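Local coordinates for replication initiator A family protein (Staphylococcus aureus CA-347, PDB 4PT7) that probably initiates replication of staphylococcal multiresistance plasmids by assembling on the origin DNA, at residues 40-45 with 72-77; 96-101 with 107-112. All coordinates share one frame; numbering follows the deposited sequence.

Contact 1 (40-45 with 72-77)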
loop_
_atom_site.group_PDB
_atom_site.type_symbol
_atom_site.label_atom_id
_atom_site.label_comp_id
_atom_site.label_asym_id
_atom_site.label_seq_id
_atom_site.Cartn_x
_atom_site.Cartn_y
_atom_site.Cartn_z
ATOM N N TYR B 40 3.436 4.639 13.423
ATOM C CA TYR B 40 3.764 5.398 14.624
ATOM C C TYR B 40 5.206 5.089 15.023
ATOM O O TYR B 40 5.989 5.998 15.312
ATOM C CB TYR B 40 2.823 5.018 15.771
ATOM C CG TYR B 40 3.136 5.723 17.074
ATOM C CD1 TYR B 40 2.509 6.928 17.416
ATOM C CD2 TYR B 40 4.094 5.204 17.954
ATOM C CE1 TYR B 40 2.843 7.601 18.601
ATOM C CE2 TYR B 40 4.426 5.863 19.134
ATOM C CZ TYR B 40 3.803 7.060 19.446
ATOM O OH TYR B 40 4.161 7.726 20.587
ATOM N N ALA B 41 5.556 3.804 15.016
ATOM C CA ALA B 41 6.898 3.389 15.404
ATOM C C ALA B 41 7.964 3.927 14.452
ATOM O O ALA B 41 9.061 4.277 14.876
ATOM C CB ALA B 41 6.971 1.870 15.489
ATOM N N ILE B 42 7.643 4.001 13.165
ATOM C CA ILE B 42 8.592 4.519 12.193
ATOM C C ILE B 42 8.785 6.020 12.397
ATOM O O ILE B 42 9.912 6.513 12.353
ATOM C CB ILE B 42 8.133 4.240 10.747
ATOM C CG1 ILE B 42 8.091 2.727 10.509
ATOM C CG2 ILE B 42 9.075 4.921 9.760
ATOM C CD1 ILE B 42 7.759 2.321 9.086
ATOM N N LEU B 43 7.699 6.751 12.630
ATOM C CA LEU B 43 7.833 8.187 12.853
ATOM C C LEU B 43 8.602 8.457 14.153
ATOM O O LEU B 43 9.323 9.451 14.262
ATOM C CB LEU B 43 6.464 8.864 12.897
ATOM C CG LEU B 43 5.695 8.903 11.570
ATOM C CD1 LEU B 43 4.332 9.559 11.776
ATOM C CD2 LEU B 43 6.491 9.675 10.535
ATOM N N ARG B 44 8.452 7.561 15.128
ATOM C CA ARG B 44 9.131 7.694 16.414
ATOM C C ARG B 44 10.636 7.655 16.187
ATOM O O ARG B 44 11.387 8.451 16.752
ATOM C CB ARG B 44 8.713 6.555 17.354
ATOM C CG ARG B 44 9.482 6.516 18.657
ATOM C CD ARG B 44 9.060 5.341 19.521
ATOM N NE ARG B 44 8.727 5.840 20.844
ATOM C CZ ARG B 44 9.608 6.050 21.811
ATOM N NH1 ARG B 44 9.195 6.536 22.970
ATOM N NH2 ARG B 44 10.881 5.727 21.642
ATOM N N ASP B 45 11.063 6.719 15.348
ATOM C CA ASP B 45 12.466 6.562 15.016
ATOM C C ASP B 45 12.940 7.815 14.265
ATOM O O ASP B 45 14.101 8.189 14.347
ATOM C CB ASP B 45 12.649 5.322 14.141
ATOM C CG ASP B 45 14.090 5.112 13.717
ATOM O OD1 ASP B 45 14.901 4.655 14.548
ATOM O OD2 ASP B 45 14.409 5.415 12.547
ATOM N N MET B 72 5.035 9.536 2.454
ATOM C CA MET B 72 4.681 8.332 1.698
ATOM C C MET B 72 5.917 7.461 1.489
ATOM O O MET B 72 5.860 6.238 1.583
ATOM C CB MET B 72 4.058 8.708 0.347
ATOM C CG MET B 72 2.571 9.051 0.436
ATOM S SD MET B 72 1.873 9.668 -1.128
ATOM C CE MET B 72 2.500 8.444 -2.287
ATOM N N GLU B 73 7.044 8.106 1.225
ATOM C CA GLU B 73 8.293 7.391 1.025
ATOM C C GLU B 73 8.775 6.796 2.354
ATOM O O GLU B 73 9.240 5.652 2.396
ATOM C CB GLU B 73 9.366 8.336 0.492
ATOM C CG GLU B 73 10.667 7.634 0.191
ATOM C CD GLU B 73 11.864 8.543 0.372
ATOM O OE1 GLU B 73 12.275 8.761 1.535
ATOM O OE2 GLU B 73 12.385 9.047 -0.647
ATOM N N ILE B 74 8.664 7.576 3.431
ATOM C CA ILE B 74 9.102 7.119 4.749
ATOM C C ILE B 74 8.282 5.933 5.267
ATOM O O ILE B 74 8.834 4.984 5.820
ATOM C CB ILE B 74 9.039 8.266 5.796
ATOM C CG1 ILE B 74 10.085 9.340 5.471
ATOM C CG2 ILE B 74 9.298 7.713 7.191
ATOM C CD1 ILE B 74 9.969 10.592 6.336
ATOM N N LEU B 75 6.968 6.005 5.077
ATOM C CA LEU B 75 6.041 4.964 5.514
ATOM C C LEU B 75 5.779 3.954 4.400
ATOM O O LEU B 75 4.994 3.010 4.574
ATOM C CB LEU B 75 4.713 5.603 5.951
ATOM C CG LEU B 75 4.828 6.725 6.990
ATOM C CD1 LEU B 75 3.449 7.312 7.316
ATOM C CD2 LEU B 75 5.479 6.161 8.235
ATOM N N ASN B 76 6.434 4.162 3.259
ATOM C CA ASN B 76 6.275 3.282 2.106
ATOM C C ASN B 76 4.808 2.926 1.852
ATOM O O ASN B 76 4.434 1.754 1.865
ATOM C CB ASN B 76 7.095 2.007 2.313
ATOM C CG ASN B 76 6.989 1.047 1.135
ATOM O OD1 ASN B 76 7.030 1.464 -0.028
ATOM N ND2 ASN B 76 6.865 -0.245 1.432
ATOM N N CYS B 77 3.978 3.938 1.618
ATOM C CA CYS B 77 2.551 3.719 1.371
ATOM C C CYS B 77 1.991 4.716 0.354
ATOM O O CYS B 77 2.677 5.666 -0.034
ATOM C CB CYS B 77 1.776 3.864 2.679
ATOM S SG CYS B 77 1.852 5.538 3.339
#

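Contact 2 (96-101 with 107-112)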
loop_
_atom_site.group_PDB
_atom_site.type_symbol
_atom_site.label_atom_id
_atom_site.label_comp_id
_atom_site.label_asym_id
_atom_site.label_seq_id
_atom_site.Cartn_x
_atom_site.Cartn_y
_atom_site.Cartn_z
ATOM N N ILE B 96 -0.512 15.319 16.238
ATOM C CA ILE B 96 -1.086 16.655 16.135
ATOM C C ILE B 96 -0.691 17.182 14.764
ATOM O O ILE B 96 0.473 17.087 14.365
ATOM C CB ILE B 96 -0.531 17.619 17.203
ATOM C CG1 ILE B 96 -0.921 17.142 18.603
ATOM C CG2 ILE B 96 -1.061 19.034 16.945
ATOM C CD1 ILE B 96 -2.409 17.008 18.819
ATOM N N GLN B 97 -1.656 17.747 14.049
ATOM C CA GLN B 97 -1.398 18.265 12.712
ATOM C C GLN B 97 -1.789 19.736 12.567
ATOM O O GLN B 97 -2.961 20.090 12.708
ATOM C CB GLN B 97 -2.161 17.415 11.687
ATOM C CG GLN B 97 -1.780 17.672 10.236
ATOM C CD GLN B 97 -2.426 16.686 9.269
ATOM O OE1 GLN B 97 -2.123 16.685 8.075
ATOM N NE2 GLN B 97 -3.319 15.841 9.782
ATOM N N LYS B 98 -0.803 20.589 12.297
ATOM C CA LYS B 98 -1.043 22.021 12.101
ATOM C C LYS B 98 -0.836 22.362 10.626
ATOM O O LYS B 98 0.267 22.218 10.090
ATOM C CB LYS B 98 -0.093 22.864 12.961
ATOM C CG LYS B 98 -0.318 22.739 14.466
ATOM C CD LYS B 98 0.537 23.728 15.249
ATOM C CE LYS B 98 0.349 23.564 16.759
ATOM N NZ LYS B 98 -1.069 23.741 17.186
ATOM N N ARG B 99 -1.903 22.806 9.970
ATOM C CA ARG B 99 -1.830 23.155 8.557
ATOM C C ARG B 99 -1.270 24.552 8.320
ATOM O O ARG B 99 -1.471 25.464 9.127
ATOM C CB ARG B 99 -3.211 23.038 7.912
ATOM C CG ARG B 99 -3.672 21.606 7.705
ATOM C CD ARG B 99 -4.944 21.548 6.871
ATOM N NE ARG B 99 -5.221 20.197 6.390
ATOM C CZ ARG B 99 -5.532 19.168 7.172
ATOM N NH1 ARG B 99 -5.611 19.328 8.488
ATOM N NH2 ARG B 99 -5.764 17.975 6.639
ATOM N N ARG B 100 -0.561 24.704 7.206
ATOM C CA ARG B 100 0.034 25.979 6.831
ATOM C C ARG B 100 -0.549 26.418 5.487
ATOM O O ARG B 100 -0.207 27.482 4.959
ATOM C CB ARG B 100 1.558 25.832 6.746
ATOM C CG ARG B 100 2.222 25.573 8.098
ATOM C CD ARG B 100 3.508 24.776 7.961
ATOM N NE ARG B 100 4.550 25.485 7.224
ATOM C CZ ARG B 100 5.712 24.941 6.874
ATOM N NH1 ARG B 100 5.978 23.682 7.193
ATOM N NH2 ARG B 100 6.612 25.654 6.208
ATOM N N GLY B 101 -1.436 25.585 4.945
ATOM C CA GLY B 101 -2.073 25.887 3.676
ATOM C C GLY B 101 -1.104 25.934 2.511
ATOM O O GLY B 101 0.096 25.700 2.680
ATOM N N ILE B 107 2.647 20.895 9.621
ATOM C CA ILE B 107 3.500 20.623 10.766
ATOM C C ILE B 107 2.882 19.465 11.537
ATOM O O ILE B 107 1.737 19.556 11.973
ATOM C CB ILE B 107 3.584 21.836 11.711
ATOM C CG1 ILE B 107 4.056 23.066 10.939
ATOM C CG2 ILE B 107 4.549 21.544 12.847
ATOM C CD1 ILE B 107 5.406 22.880 10.291
ATOM N N LEU B 108 3.632 18.377 11.685
ATOM C CA LEU B 108 3.154 17.204 12.417
ATOM C C LEU B 108 3.923 17.010 13.722
ATOM O O LEU B 108 5.161 17.026 13.742
ATOM C CB LEU B 108 3.287 15.928 11.571
ATOM C CG LEU B 108 2.199 15.596 10.542
ATOM C CD1 LEU B 108 2.106 16.711 9.523
ATOM C CD2 LEU B 108 2.528 14.273 9.848
ATOM N N TYR B 109 3.179 16.828 14.808
ATOM C CA TYR B 109 3.766 16.596 16.121
ATOM C C TYR B 109 3.380 15.198 16.568
ATOM O O TYR B 109 2.195 14.918 16.789
ATOM C CB TYR B 109 3.233 17.576 17.172
ATOM C CG TYR B 109 3.842 18.953 17.142
ATOM C CD1 TYR B 109 3.240 19.985 16.431
ATOM C CD2 TYR B 109 5.011 19.233 17.854
ATOM C CE1 TYR B 109 3.786 21.269 16.425
ATOM C CE2 TYR B 109 5.564 20.508 17.855
ATOM C CZ TYR B 109 4.947 21.521 17.141
ATOM O OH TYR B 109 5.492 22.784 17.130
ATOM N N LEU B 110 4.368 14.318 16.692
ATOM C CA LEU B 110 4.092 12.967 17.160
ATOM C C LEU B 110 3.921 13.142 18.667
ATOM O O LEU B 110 4.607 13.972 19.268
ATOM C CB LEU B 110 5.280 12.049 16.891
ATOM C CG LEU B 110 4.996 10.655 16.328
ATOM C CD1 LEU B 110 6.019 9.676 16.892
ATOM C CD2 LEU B 110 3.600 10.208 16.673
ATOM N N MET B 111 3.022 12.371 19.270
ATOM C CA MET B 111 2.765 12.460 20.702
ATOM C C MET B 111 2.966 11.119 21.407
ATOM O O MET B 111 2.798 10.056 20.814
ATOM C CB MET B 111 1.330 12.926 20.933
ATOM C CG MET B 111 0.953 14.177 20.166
ATOM S SD MET B 111 1.894 15.613 20.669
ATOM C CE MET B 111 1.050 15.979 22.204
ATOM N N LYS B 112 3.323 11.177 22.684
ATOM C CA LYS B 112 3.520 9.975 23.484
ATOM C C LYS B 112 2.151 9.440 23.882
ATOM O O LYS B 112 1.204 10.203 24.055
ATOM C CB LYS B 112 4.374 10.299 24.726
ATOM C CG LYS B 112 5.825 10.625 24.345
ATOM C CD LYS B 112 6.546 11.508 25.359
ATOM C CE LYS B 112 6.824 10.805 26.667
ATOM N NZ LYS B 112 7.560 11.716 27.599
#

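Contact 1 (40-45 with 72-77)
In what is probably the helix-turn-helix part of a winged-helix domain, Ile42 and Leu43 of helix 34-52 pack against Ile74 and Leu75 at the C-terminal end of helix 68-74. The contact is wholly apolar, with no hydrogen bond across it. Ile42 meets both Ile74 and Leu75. Its CG2 methyl lies 3.8 Å from the CG2 of Ile74, and the two chains run past one another, pointing opposite ways. In both isoleucines the first torsion sets CG2 anti to the backbone N, and this branch does the touching. The same Ile42 methyl is 4.1 Å from CD2 of Leu75. That leucine methyl also reaches Ile42 CB, so it lies alongside the base of the isoleucine. Leu43 comes in from the flank: its CD2 stands 4.3 Å from Leu75 CD2. Helix 68-74 ends here in a Schellman motif. Asn76, with positive phi, is the C-prime residue. Cys77 N bonds to Met72 O at 3.0 Å, and a weak bond runs from Asn76 N to Glu73 O. This reversal begins the turn toward helix 79-91, probably the recognition helix by analogy with other winged-helix proteins. Leu43 also touches Phe64, and Leu75 touches Ala39. On the same helix as Ile42, Arg44 and Asp45 form salt bridges with Glu14 and Lys21 of the second subunit.

Contact 2 (96-101 with 107-112)
Ile96 pairs with Tyr109 across an antiparallel hairpin, the likely wing of the winged-helix fold. Ile96 N bonds to Tyr109 O and Tyr109 N to Ile96 O, both at 2.8 Å. The second is nearly straight, 171° at the hydrogen. On the face that carries Ile96 and Tyr109, their CB atoms pack at 3.8 Å. CG1 of Ile96 also meets SD of Met111 at 3.8 Å. Gln97 and Leu108 form the non-hydrogen-bonded pair on the other face. Their side chains lie side by side, with Gln97 CG 4.1 Å from Leu108 CD1. Gln97 CG is anti to the backbone N (chi1 -169°) and the chain beyond is extended, which puts NE2 where it hydrogen-bonds to Glu90 OE1. Lys98 and Ile107 are again hydrogen-bonded, through two mutual backbone bonds. Lys98 sends its aliphatic CE to within 4.1 Å of Tyr109 CE1. Past the strand, the bent Arg100 chain runs at a slant past the end of Ile107: Arg100 CD lies 3.5 Å from Ile107 CG1, and Arg100 NH1 is 3.3 Å from Ile107 CD1. Beside the hairpin, helix 79-91 supplies Glu90 to hold the Gln97 amide, Leu108 shares backbone hydrogen bonding with Phe64, and Leu110 packs on helix 34-52.

In the fold
The centre of contact 1 is buried, about 8 Å from the centre of the chain. That of contact 2 is at the surface, about 14 Å from it. Their chemistry follows: apolar branched side chains join contact 1 without a hydrogen bond, whereas backbone hydrogen bonds zip the hairpin, with apolar pairs and the aliphatic parts of Lys98 and Arg100 beside it. The two contacts share no pair of elements, but helix 34-52 links them. One side of that helix receives helix 68-74. Tyr40 and Arg44 on it meet the second hairpin strand and its extension, where Tyr40 OH probably bonds to Met111 O at 2.7 Å. In sequence, helix 79-91 lies between them.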